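Local coordinates for protein flavin-dependent thymidylate synthase (Thermus thermophilus, PDB 6J61) that catalyses, probably, the FAD- and NADPH-dependent reductive methylation of dUMP to dTMP with 5,10-methylenetetrahydrofolate as the methyl donor, working as a homotetramer, at residues I7-L10 against F14-L17; A47-L52 against V208-A213; H175-F180 against R198-I203. One frame throughout, in Å; residues are numbered along the deposited sequence.

Interaction 1 of 3, residues I7-L10 against F14-L17; sequences IPVL and FVRL
Val9 and Val15 share one rotamer: in each, CG1 stands anti to the backbone N (chi1 172° in Val15) and CG2 lies beside the N. The two CG2 methyls therefore meet over the face of the hairpin that carries Ile7 and Val15, Val9 CG2 4.1 Å from Val15 CG2, while the branches as wholes slant across each other. Phe14, on the other face, is turned differently: its CG lies between the backbone N and the carbonyl carbon (chi1 63°), and the ring leads away from strand 6-9, although Phe14 CB stays 3.4 Å from Ile7 O.

The frame is an antiparallel hairpin, strand 6-9 against strand 13-21. Ile7 and Val15 form a hydrogen-bonded pair, with Ile7 N giving to Val15 O at 2.7 Å and Val15 N giving to Ile7 O at 2.9 Å. The second donor lies in the carbonyl plane of its acceptor; the first is tilted 17° from that of Val15. Pro8 and Phe14 follow as a non-hydrogen-bonded pair, where a proline, lacking an N-H, costs no cross-strand bond. Ile7 O also receives a CA-H...O contact from Phe14 CA at 3.1 Å.

Strand 13-21 is bonded in turn to strand 65-73, and Phe14 meets His69 edge-to-face. The face bearing Ile7 and Val15 is covered by helix 191-207. Two backbone bonds thus set the register, and the valine methyls add an apolar contact on the side facing that helix.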
loop_
_atom_site.group_PDB
_atom_site.type_symbol
_atom_site.label_atom_id
_atom_site.label_comp_id
_atom_site.label_asym_id
_atom_site.label_seq_id
_atom_site.Cartn_x
_atom_site.Cartn_y
_atom_site.Cartn_z
ATOM N N ILE A 7 6.788 6.078 -27.411
ATOM C CA ILE A 7 6.589 4.901 -28.241
ATOM C C ILE A 7 5.123 4.788 -28.595
ATOM O O ILE A 7 4.263 4.835 -27.727
ATOM C CB ILE A 7 6.985 3.606 -27.517
ATOM C CG1 ILE A 7 8.472 3.620 -27.170
ATOM C CG2 ILE A 7 6.639 2.401 -28.389
ATOM C CD1 ILE A 7 8.862 2.488 -26.254
ATOM N N PRO A 8 4.813 4.634 -29.880
ATOM C CA PRO A 8 3.399 4.518 -30.248
ATOM C C PRO A 8 2.869 3.127 -29.932
ATOM O O PRO A 8 3.594 2.138 -30.041
ATOM C CB PRO A 8 3.399 4.772 -31.763
ATOM C CG PRO A 8 4.696 5.481 -32.015
ATOM C CD PRO A 8 5.654 4.803 -31.074
ATOM N N VAL A 9 1.610 3.056 -29.525
ATOM C CA VAL A 9 0.982 1.772 -29.258
ATOM C C VAL A 9 -0.417 1.856 -29.822
ATOM O O VAL A 9 -1.087 2.879 -29.695
ATOM C CB VAL A 9 0.881 1.436 -27.754
ATOM C CG1 VAL A 9 0.388 -0.007 -27.601
ATOM C CG2 VAL A 9 2.231 1.632 -27.066
ATOM N N LEU A 10 -0.855 0.771 -30.439
ATOM C CA LEU A 10 -2.171 0.703 -31.052
ATOM C C LEU A 10 -2.301 1.788 -32.106
ATOM O O LEU A 10 -1.303 2.367 -32.541
ATOM C CB LEU A 10 -3.273 0.846 -30.004
ATOM C CG LEU A 10 -3.241 -0.209 -28.898
ATOM C CD1 LEU A 10 -4.518 -0.100 -28.061
ATOM C CD2 LEU A 10 -3.123 -1.593 -29.504
ATOM N N PHE A 14 0.045 5.708 -26.911
ATOM C CA PHE A 14 1.487 5.867 -26.765
ATOM C C PHE A 14 1.974 5.720 -25.322
ATOM O O PHE A 14 1.184 5.629 -24.387
ATOM C CB PHE A 14 1.929 7.227 -27.336
ATOM C CG PHE A 14 1.344 8.431 -26.620
ATOM C CD1 PHE A 14 1.881 8.878 -25.410
ATOM C CD2 PHE A 14 0.275 9.138 -27.173
ATOM C CE1 PHE A 14 1.365 10.009 -24.766
ATOM C CE2 PHE A 14 -0.248 10.272 -26.534
ATOM C CZ PHE A 14 0.301 10.707 -25.329
ATOM N N VAL A 15 3.289 5.675 -25.162
ATOM C CA VAL A 15 3.927 5.576 -23.863
ATOM C C VAL A 15 5.123 6.512 -23.963
ATOM O O VAL A 15 5.942 6.381 -24.877
ATOM C CB VAL A 15 4.411 4.130 -23.571
ATOM C CG1 VAL A 15 5.243 4.106 -22.304
ATOM C CG2 VAL A 15 3.223 3.200 -23.412
ATOM N N ARG A 16 5.211 7.465 -23.038
ATOM C CA ARG A 16 6.301 8.442 -23.020
ATOM C C ARG A 16 6.961 8.529 -21.634
ATOM O O ARG A 16 6.280 8.692 -20.625
ATOM C CB ARG A 16 5.747 9.824 -23.443
ATOM C CG ARG A 16 6.712 11.014 -23.294
ATOM C CD ARG A 16 6.191 12.274 -24.016
ATOM N NE ARG A 16 5.191 13.011 -23.244
ATOM C CZ ARG A 16 5.474 13.763 -22.180
ATOM N NH1 ARG A 16 6.728 13.884 -21.761
ATOM N NH2 ARG A 16 4.510 14.389 -21.521
ATOM N N LEU A 17 8.280 8.408 -21.576
ATOM C CA LEU A 17 8.967 8.500 -20.287
ATOM C C LEU A 17 9.049 9.966 -19.860
ATOM O O LEU A 17 9.775 10.750 -20.460
ATOM C CB LEU A 17 10.382 7.919 -20.369
ATOM C CG LEU A 17 11.163 8.050 -19.055
ATOM C CD1 LEU A 17 10.514 7.169 -18.010
ATOM C CD2 LEU A 17 12.621 7.657 -19.239
#

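Interaction 2 of 3, residues A47-L52 against V208-A213; sequences ALIDYL and VPLAWA
Ile49 supplies the tight part of this helix-to-helix contact with its two branches. Its CG2 stands anti to the backbone N, with CG1 beside the N (chi1 -72°), and reaches the main chain of the other helix, 3.8 Å from Ala211 CA. The small Ala211 side chain permits this approach, and its CB lies 4.5 Å from Ile49 CG2. The extended branch runs on to Leu210, where Ile49 CD1 lies 4.0 Å from Leu210 CB, the two side chains crossing at about a right angle. Phe61 packs on Ile49 as well.

The contact joins helix 42-54 to the first turn of helix 209-220, which follows helix 191-207 with Val208 alone marking the break, at the N-cap position. Both carboxylate oxygens of Asp24 serve this turn: OD2 accepts from Leu210 N and OD1 from Ala211 N.

Toward solvent the packing gives way. Leu210, partly exposed, touches Ile49 through CB, and the carboxylate of Asp50 stays clear, Asp50 OD1 5.9 Å from Ala213 O. Asp50 instead makes polar links further along both helices, OD2 in a salt bridge with Arg54 NE and OD1 in a hydrogen bond with His218 NE2.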
loop_
_atom_site.group_PDB
_atom_site.type_symbol
_atom_site.label_atom_id
_atom_site.label_comp_id
_atom_site.label_asym_id
_atom_site.label_seq_id
_atom_site.Cartn_x
_atom_site.Cartn_y
_atom_site.Cartn_z
ATOM N N ALA A 47 26.714 -8.386 -10.683
ATOM C CA ALA A 47 26.675 -9.540 -9.800
ATOM C C ALA A 47 25.785 -9.274 -8.581
ATOM O O ALA A 47 24.971 -10.125 -8.211
ATOM C CB ALA A 47 28.095 -9.912 -9.355
ATOM N N LEU A 48 25.945 -8.104 -7.959
ATOM C CA LEU A 48 25.142 -7.750 -6.793
ATOM C C LEU A 48 23.684 -7.625 -7.225
ATOM O O LEU A 48 22.779 -8.141 -6.574
ATOM C CB LEU A 48 25.583 -6.408 -6.197
ATOM C CG LEU A 48 25.469 -6.184 -4.673
ATOM C CD1 LEU A 48 25.357 -4.685 -4.385
ATOM C CD2 LEU A 48 24.270 -6.917 -4.097
ATOM N N ILE A 49 23.450 -6.940 -8.332
ATOM C CA ILE A 49 22.092 -6.778 -8.781
ATOM C C ILE A 49 21.469 -8.127 -9.100
ATOM O O ILE A 49 20.300 -8.363 -8.809
ATOM C CB ILE A 49 22.024 -5.840 -9.993
ATOM C CG1 ILE A 49 22.299 -4.402 -9.529
ATOM C CG2 ILE A 49 20.663 -5.955 -10.662
ATOM C CD1 ILE A 49 22.341 -3.366 -10.645
ATOM N N ASP A 50 22.255 -9.024 -9.682
ATOM C CA ASP A 50 21.746 -10.344 -10.015
ATOM C C ASP A 50 21.353 -11.063 -8.736
ATOM O O ASP A 50 20.314 -11.710 -8.661
ATOM C CB ASP A 50 22.806 -11.175 -10.719
ATOM C CG ASP A 50 22.261 -12.499 -11.182
ATOM O OD1 ASP A 50 21.589 -12.513 -12.238
ATOM O OD2 ASP A 50 22.469 -13.516 -10.482
ATOM N N TYR A 51 22.204 -10.938 -7.730
ATOM C CA TYR A 51 21.980 -11.568 -6.444
ATOM C C TYR A 51 20.680 -11.093 -5.772
ATOM O O TYR A 51 19.894 -11.908 -5.268
ATOM C CB TYR A 51 23.195 -11.295 -5.542
ATOM C CG TYR A 51 23.067 -11.807 -4.128
ATOM C CD1 TYR A 51 22.295 -11.129 -3.190
ATOM C CD2 TYR A 51 23.681 -12.998 -3.737
ATOM C CE1 TYR A 51 22.128 -11.620 -1.908
ATOM C CE2 TYR A 51 23.522 -13.502 -2.450
ATOM C CZ TYR A 51 22.739 -12.804 -1.544
ATOM O OH TYR A 51 22.553 -13.286 -0.275
ATOM N N LEU A 52 20.457 -9.780 -5.767
ATOM C CA LEU A 52 19.269 -9.202 -5.138
ATOM C C LEU A 52 17.973 -9.702 -5.775
ATOM O O LEU A 52 16.989 -9.950 -5.091
ATOM C CB LEU A 52 19.331 -7.668 -5.212
ATOM C CG LEU A 52 20.471 -6.972 -4.454
ATOM C CD1 LEU A 52 20.456 -5.484 -4.756
ATOM C CD2 LEU A 52 20.330 -7.218 -2.967
ATOM N N VAL A 208 17.620 0.772 -17.424
ATOM C CA VAL A 208 18.255 0.017 -16.343
ATOM C C VAL A 208 18.645 -1.370 -16.861
ATOM O O VAL A 208 18.182 -2.395 -16.358
ATOM C CB VAL A 208 17.345 -0.120 -15.091
ATOM C CG1 VAL A 208 17.380 1.163 -14.309
ATOM C CG2 VAL A 208 15.901 -0.460 -15.490
ATOM N N PRO A 209 19.529 -1.411 -17.878
ATOM C CA PRO A 209 19.995 -2.662 -18.492
ATOM C C PRO A 209 20.481 -3.781 -17.560
ATOM O O PRO A 209 20.221 -4.955 -17.823
ATOM C CB PRO A 209 21.070 -2.185 -19.480
ATOM C CG PRO A 209 21.547 -0.885 -18.890
ATOM C CD PRO A 209 20.259 -0.254 -18.440
ATOM N N LEU A 210 21.180 -3.451 -16.483
ATOM C CA LEU A 210 21.620 -4.524 -15.597
ATOM C C LEU A 210 20.411 -5.138 -14.893
ATOM O O LEU A 210 20.185 -6.348 -14.961
ATOM C CB LEU A 210 22.638 -4.021 -14.564
ATOM C CG LEU A 210 23.985 -3.531 -15.106
ATOM C CD1 LEU A 210 24.946 -3.314 -13.944
ATOM C CD2 LEU A 210 24.560 -4.547 -16.091
ATOM N N ALA A 211 19.624 -4.295 -14.229
ATOM C CA ALA A 211 18.443 -4.770 -13.528
ATOM C C ALA A 211 17.569 -5.559 -14.497
ATOM O O ALA A 211 17.043 -6.627 -14.160
ATOM C CB ALA A 211 17.667 -3.602 -12.963
ATOM N N TRP A 212 17.424 -5.029 -15.706
ATOM C CA TRP A 212 16.619 -5.698 -16.696
ATOM C C TRP A 212 17.221 -7.058 -17.057
ATOM O O TRP A 212 16.491 -8.028 -17.301
ATOM C CB TRP A 212 16.475 -4.836 -17.955
ATOM C CG TRP A 212 15.746 -5.583 -19.030
ATOM C CD1 TRP A 212 16.289 -6.449 -19.935
ATOM C CD2 TRP A 212 14.330 -5.660 -19.204
ATOM N NE1 TRP A 212 15.300 -7.070 -20.652
ATOM C CE2 TRP A 212 14.085 -6.603 -20.225
ATOM C CE3 TRP A 212 13.242 -5.027 -18.595
ATOM C CZ2 TRP A 212 12.796 -6.930 -20.649
ATOM C CZ3 TRP A 212 11.958 -5.352 -19.017
ATOM C CH2 TRP A 212 11.747 -6.296 -20.033
ATOM N N ALA A 213 18.548 -7.132 -17.105
ATOM C CA ALA A 213 19.190 -8.392 -17.442
ATOM C C ALA A 213 18.766 -9.428 -16.414
ATOM O O ALA A 213 18.368 -10.534 -16.764
ATOM C CB ALA A 213 20.700 -8.244 -17.443
#

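Interaction 3 of 3, residues H175-F180 against R198-I203. With FAD (flavin-adenine dinucleotide), chain E.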
loop_
_atom_site.group_PDB
_atom_site.type_symbol
_atom_site.label_atom_id
_atom_site.label_comp_id
_atom_site.label_asym_id
_atom_site.label_seq_id
_atom_site.Cartn_x
_atom_site.Cartn_y
_atom_site.Cartn_z
ATOM N N HIS A 175 10.686 -2.143 -8.812
ATOM C CA HIS A 175 10.242 -3.409 -8.253
ATOM C C HIS A 175 8.801 -3.726 -8.668
ATOM O O HIS A 175 8.502 -4.818 -9.154
ATOM C CB HIS A 175 10.352 -3.350 -6.735
ATOM C CG HIS A 175 9.636 -4.458 -6.032
ATOM N ND1 HIS A 175 9.689 -5.769 -6.459
ATOM C CD2 HIS A 175 8.882 -4.457 -4.908
ATOM C CE1 HIS A 175 8.997 -6.526 -5.627
ATOM N NE2 HIS A 175 8.498 -5.754 -4.678
ATOM N N ASN A 176 7.911 -2.760 -8.485
ATOM C CA ASN A 176 6.511 -2.941 -8.843
ATOM C C ASN A 176 6.262 -2.835 -10.341
ATOM O O ASN A 176 5.256 -3.332 -10.853
ATOM C CB ASN A 176 5.648 -1.940 -8.074
ATOM C CG ASN A 176 5.489 -2.334 -6.621
ATOM O OD1 ASN A 176 4.861 -3.338 -6.321
ATOM N ND2 ASN A 176 6.081 -1.563 -5.716
ATOM N N LEU A 177 7.175 -2.190 -11.052
ATOM C CA LEU A 177 7.018 -2.074 -12.484
ATOM C C LEU A 177 7.369 -3.436 -13.073
ATOM O O LEU A 177 6.752 -3.871 -14.031
ATOM C CB LEU A 177 7.931 -0.966 -13.028
ATOM C CG LEU A 177 7.885 -0.638 -14.525
ATOM C CD1 LEU A 177 6.451 -0.395 -14.973
ATOM C CD2 LEU A 177 8.751 0.579 -14.796
ATOM N N PHE A 178 8.355 -4.115 -12.494
ATOM C CA PHE A 178 8.732 -5.447 -12.978
ATOM C C PHE A 178 7.558 -6.400 -12.769
ATOM O O PHE A 178 7.272 -7.262 -13.608
ATOM C CB PHE A 178 9.951 -5.991 -12.222
ATOM C CG PHE A 178 11.274 -5.501 -12.753
ATOM C CD1 PHE A 178 11.486 -5.367 -14.111
ATOM C CD2 PHE A 178 12.324 -5.216 -11.883
ATOM C CE1 PHE A 178 12.726 -4.955 -14.604
ATOM C CE2 PHE A 178 13.563 -4.809 -12.364
ATOM C CZ PHE A 178 13.765 -4.678 -13.729
ATOM N N HIS A 179 6.893 -6.241 -11.629
ATOM C CA HIS A 179 5.729 -7.042 -11.294
ATOM C C HIS A 179 4.690 -6.836 -12.404
ATOM O O HIS A 179 4.149 -7.791 -12.961
ATOM C CB HIS A 179 5.165 -6.576 -9.952
ATOM C CG HIS A 179 3.980 -7.360 -9.483
ATOM N ND1 HIS A 179 4.079 -8.655 -9.020
ATOM C CD2 HIS A 179 2.671 -7.025 -9.385
ATOM C CE1 HIS A 179 2.883 -9.081 -8.654
ATOM N NE2 HIS A 179 2.011 -8.113 -8.864
ATOM N N PHE A 180 4.434 -5.571 -12.719
ATOM C CA PHE A 180 3.479 -5.179 -13.755
ATOM C C PHE A 180 3.809 -5.838 -15.092
ATOM O O PHE A 180 2.933 -6.367 -15.787
ATOM C CB PHE A 180 3.499 -3.650 -13.915
ATOM C CG PHE A 180 2.688 -3.148 -15.075
ATOM C CD1 PHE A 180 1.306 -3.135 -15.021
ATOM C CD2 PHE A 180 3.311 -2.699 -16.225
ATOM C CE1 PHE A 180 0.554 -2.684 -16.093
ATOM C CE2 PHE A 180 2.567 -2.249 -17.300
ATOM C CZ PHE A 180 1.183 -2.241 -17.231
ATOM N N ARG A 198 4.890 -4.043 -23.525
ATOM C CA ARG A 198 6.065 -4.221 -24.375
ATOM C C ARG A 198 6.776 -2.873 -24.528
ATOM O O ARG A 198 8.001 -2.769 -24.400
ATOM C CB ARG A 198 5.673 -4.760 -25.760
ATOM C CG ARG A 198 5.173 -6.201 -25.775
ATOM C CD ARG A 198 5.581 -6.893 -27.084
ATOM N NE ARG A 198 4.456 -7.504 -27.802
ATOM C CZ ARG A 198 3.994 -8.739 -27.598
ATOM N NH1 ARG A 198 4.561 -9.529 -26.688
ATOM N NH2 ARG A 198 2.961 -9.187 -28.310
ATOM N N ALA A 199 5.993 -1.839 -24.800
ATOM C CA ALA A 199 6.536 -0.503 -24.948
ATOM C C ALA A 199 7.335 -0.136 -23.696
ATOM O O ALA A 199 8.490 0.285 -23.770
ATOM C CB ALA A 199 5.400 0.483 -25.153
ATOM N N ILE A 200 6.708 -0.305 -22.542
ATOM C CA ILE A 200 7.355 0.023 -21.290
ATOM C C ILE A 200 8.616 -0.801 -21.084
ATOM O O ILE A 200 9.660 -0.271 -20.695
ATOM C CB ILE A 200 6.382 -0.187 -20.111
ATOM C CG1 ILE A 200 5.265 0.849 -20.211
ATOM C CG2 ILE A 200 7.116 -0.084 -18.775
ATOM C CD1 ILE A 200 4.277 0.786 -19.092
ATOM N N ALA A 201 8.510 -2.097 -21.351
ATOM C CA ALA A 201 9.638 -3.002 -21.193
ATOM C C ALA A 201 10.824 -2.463 -21.992
ATOM O O ALA A 201 11.965 -2.422 -21.507
ATOM C CB ALA A 201 9.254 -4.391 -21.682
ATOM N N GLU A 202 10.548 -2.035 -23.216
ATOM C CA GLU A 202 11.600 -1.497 -24.060
ATOM C C GLU A 202 12.292 -0.312 -23.386
ATOM O O GLU A 202 13.520 -0.239 -23.341
ATOM C CB GLU A 202 11.028 -1.059 -25.405
ATOM C CG GLU A 202 12.024 -1.160 -26.530
ATOM C CD GLU A 202 12.506 -2.587 -26.742
ATOM O OE1 GLU A 202 11.666 -3.457 -27.076
ATOM O OE2 GLU A 202 13.723 -2.834 -26.566
ATOM N N ILE A 203 11.506 0.613 -22.846
ATOM C CA ILE A 203 12.090 1.776 -22.202
ATOM C C ILE A 203 12.907 1.387 -20.985
ATOM O O ILE A 203 13.973 1.943 -20.753
ATOM C CB ILE A 203 11.013 2.795 -21.775
ATOM C CG1 ILE A 203 10.220 3.252 -22.991
ATOM C CG2 ILE A 203 11.664 4.006 -21.137
ATOM C CD1 ILE A 203 9.068 4.150 -22.639
HETATM P PA FAD E . 5.409 -6.243 1.838
HETATM O O1A FAD E . 6.059 -5.174 2.638
HETATM O O2A FAD E . 4.168 -6.856 2.678
HETATM O O5B FAD E . 4.877 -5.597 0.477
HETATM C C5B FAD E . 4.425 -6.637 -0.388
HETATM C C4B FAD E . 4.328 -6.066 -1.802
HETATM O O4B FAD E . 3.383 -4.966 -1.823
HETATM C C3B FAD E . 5.666 -5.510 -2.256
HETATM O O3B FAD E . 6.472 -6.486 -2.913
HETATM C C2B FAD E . 5.267 -4.354 -3.159
HETATM O O2B FAD E . 5.036 -4.834 -4.486
HETATM C C1B FAD E . 3.980 -3.806 -2.484
HETATM N N9A FAD E . 4.242 -2.716 -1.496
HETATM C C8A FAD E . 3.963 -2.742 -0.150
HETATM N N7A FAD E . 4.310 -1.627 0.416
HETATM C C5A FAD E . 4.832 -0.799 -0.511
HETATM C C6A FAD E . 5.366 0.519 -0.491
HETATM N N6A FAD E . 5.420 1.228 0.699
HETATM N N1A FAD E . 5.821 1.064 -1.655
HETATM C C2A FAD E . 5.774 0.385 -2.815
HETATM N N3A FAD E . 5.278 -0.859 -2.874
HETATM C C4A FAD E . 4.802 -1.482 -1.761
HETATM N N1 FAD E . 15.616 -5.365 4.127
HETATM C C2 FAD E . 16.460 -4.418 4.555
HETATM O O2 FAD E . 15.989 -3.365 4.974
HETATM N N3 FAD E . 17.812 -4.572 4.548
HETATM C C4 FAD E . 18.415 -5.725 4.090
HETATM O O4 FAD E . 19.628 -5.845 4.090
HETATM C C4X FAD E . 17.523 -6.815 3.592
HETATM N N5 FAD E . 17.980 -7.972 3.118
HETATM C C5X FAD E . 17.146 -8.949 2.670
HETATM C C6 FAD E . 17.690 -10.180 2.164
HETATM C C7 FAD E . 16.849 -11.189 1.703
HETATM C C7M FAD E . 17.472 -12.466 1.181
HETATM C C8 FAD E . 15.423 -11.017 1.727
HETATM C C8M FAD E . 14.496 -12.107 1.230
HETATM C C9 FAD E . 14.861 -9.823 2.219
HETATM C C9A FAD E . 15.703 -8.764 2.698
HETATM N N10 FAD E . 15.169 -7.533 3.202
HETATM C C10 FAD E . 16.048 -6.548 3.648
HETATM C "C1'" FAD E . 13.720 -7.271 3.275
HETATM C "C2'" FAD E . 13.119 -6.792 1.944
HETATM O "O2'" FAD E . 13.909 -5.740 1.386
HETATM C "C3'" FAD E . 11.658 -6.323 2.179
HETATM O "O3'" FAD E . 11.625 -5.152 3.008
HETATM C "C4'" FAD E . 10.806 -7.439 2.845
HETATM O "O4'" FAD E . 11.192 -8.736 2.351
HETATM C "C5'" FAD E . 9.334 -7.212 2.537
HETATM O "O5'" FAD E . 9.076 -7.712 1.226
HETATM P P FAD E . 7.775 -6.995 0.644
HETATM O O1P FAD E . 7.970 -5.519 0.664
HETATM O O2P FAD E . 7.570 -7.505 -0.861
HETATM O O3P FAD E . 6.473 -7.462 1.537
#
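Asn176 ND2 is held by two acceptors, FAD N3A at 3.0 Å and the OD2 of Asp173. Together they fix the amide rotation, with the bond to the adenine N3A bent (137° at the hydrogen). On the other end of the amide, Asn176 OD1 lies so close to the ribose hydroxyl FAD O2B that the exact length is doubtful, although a bond from that hydroxyl is indicated. His175 takes the neighbouring hydroxyl: its NE2 is 2.8 Å from FAD O3B, which sits at the ring edge in the plane of the imidazole, in a nearly straight bond (161°). One turn of helix therefore recognises both the adenine and the ribose. His179, one turn further on, bonds a phosphate oxygen of another FAD, in keeping with a cofactor site built from three subunits.

Leu177 and Phe180 give the same helix an apolar side. Ile200 holds CG2 anti to the backbone N and CG1 beside it (chi1 -67°), which brings Ile200 CG2 to 3.9 Å from Leu177 CD1 and carries Ile200 CD1, on the extended branch, to Phe180 CE2, also at 3.9 Å, the isoleucine at about a right angle to the Phe180 side chain. Phe180 also stacks on Trp80 and meets His83 edge-to-face.

Helix 174-184 is thus paired with helix 191-207, and both rest on strand 65-73, Leu177 on Phe66 and Ile200 on Phe68, while Phe178 and Ala201 pack against Trp212 of helix 209-220.

In the fold
Interaction 3 lies about 3 Å from the centre of the chain and touches both others. Its centre is about 13 Å from that of interaction 1, and Ile7 CD1 packs 3.6 Å from Ile203 CG1, where the hairpin of strands 6-9 and 13-21 packs on helix 191-207. Interaction 2 is about 15 Å away between centres; there Ala211 O lies 3.8 Å from Phe178 CZ. Interactions 1 and 2 do not touch, their nearest atoms being about 9 Å apart. Only interaction 3 contains FAD-binding residues; the Ile49 side chain of interaction 2 is about 14 Å from a bound FAD. Trp80, predicted to bind dUMP, approaches Ile200 and, less closely, Val15.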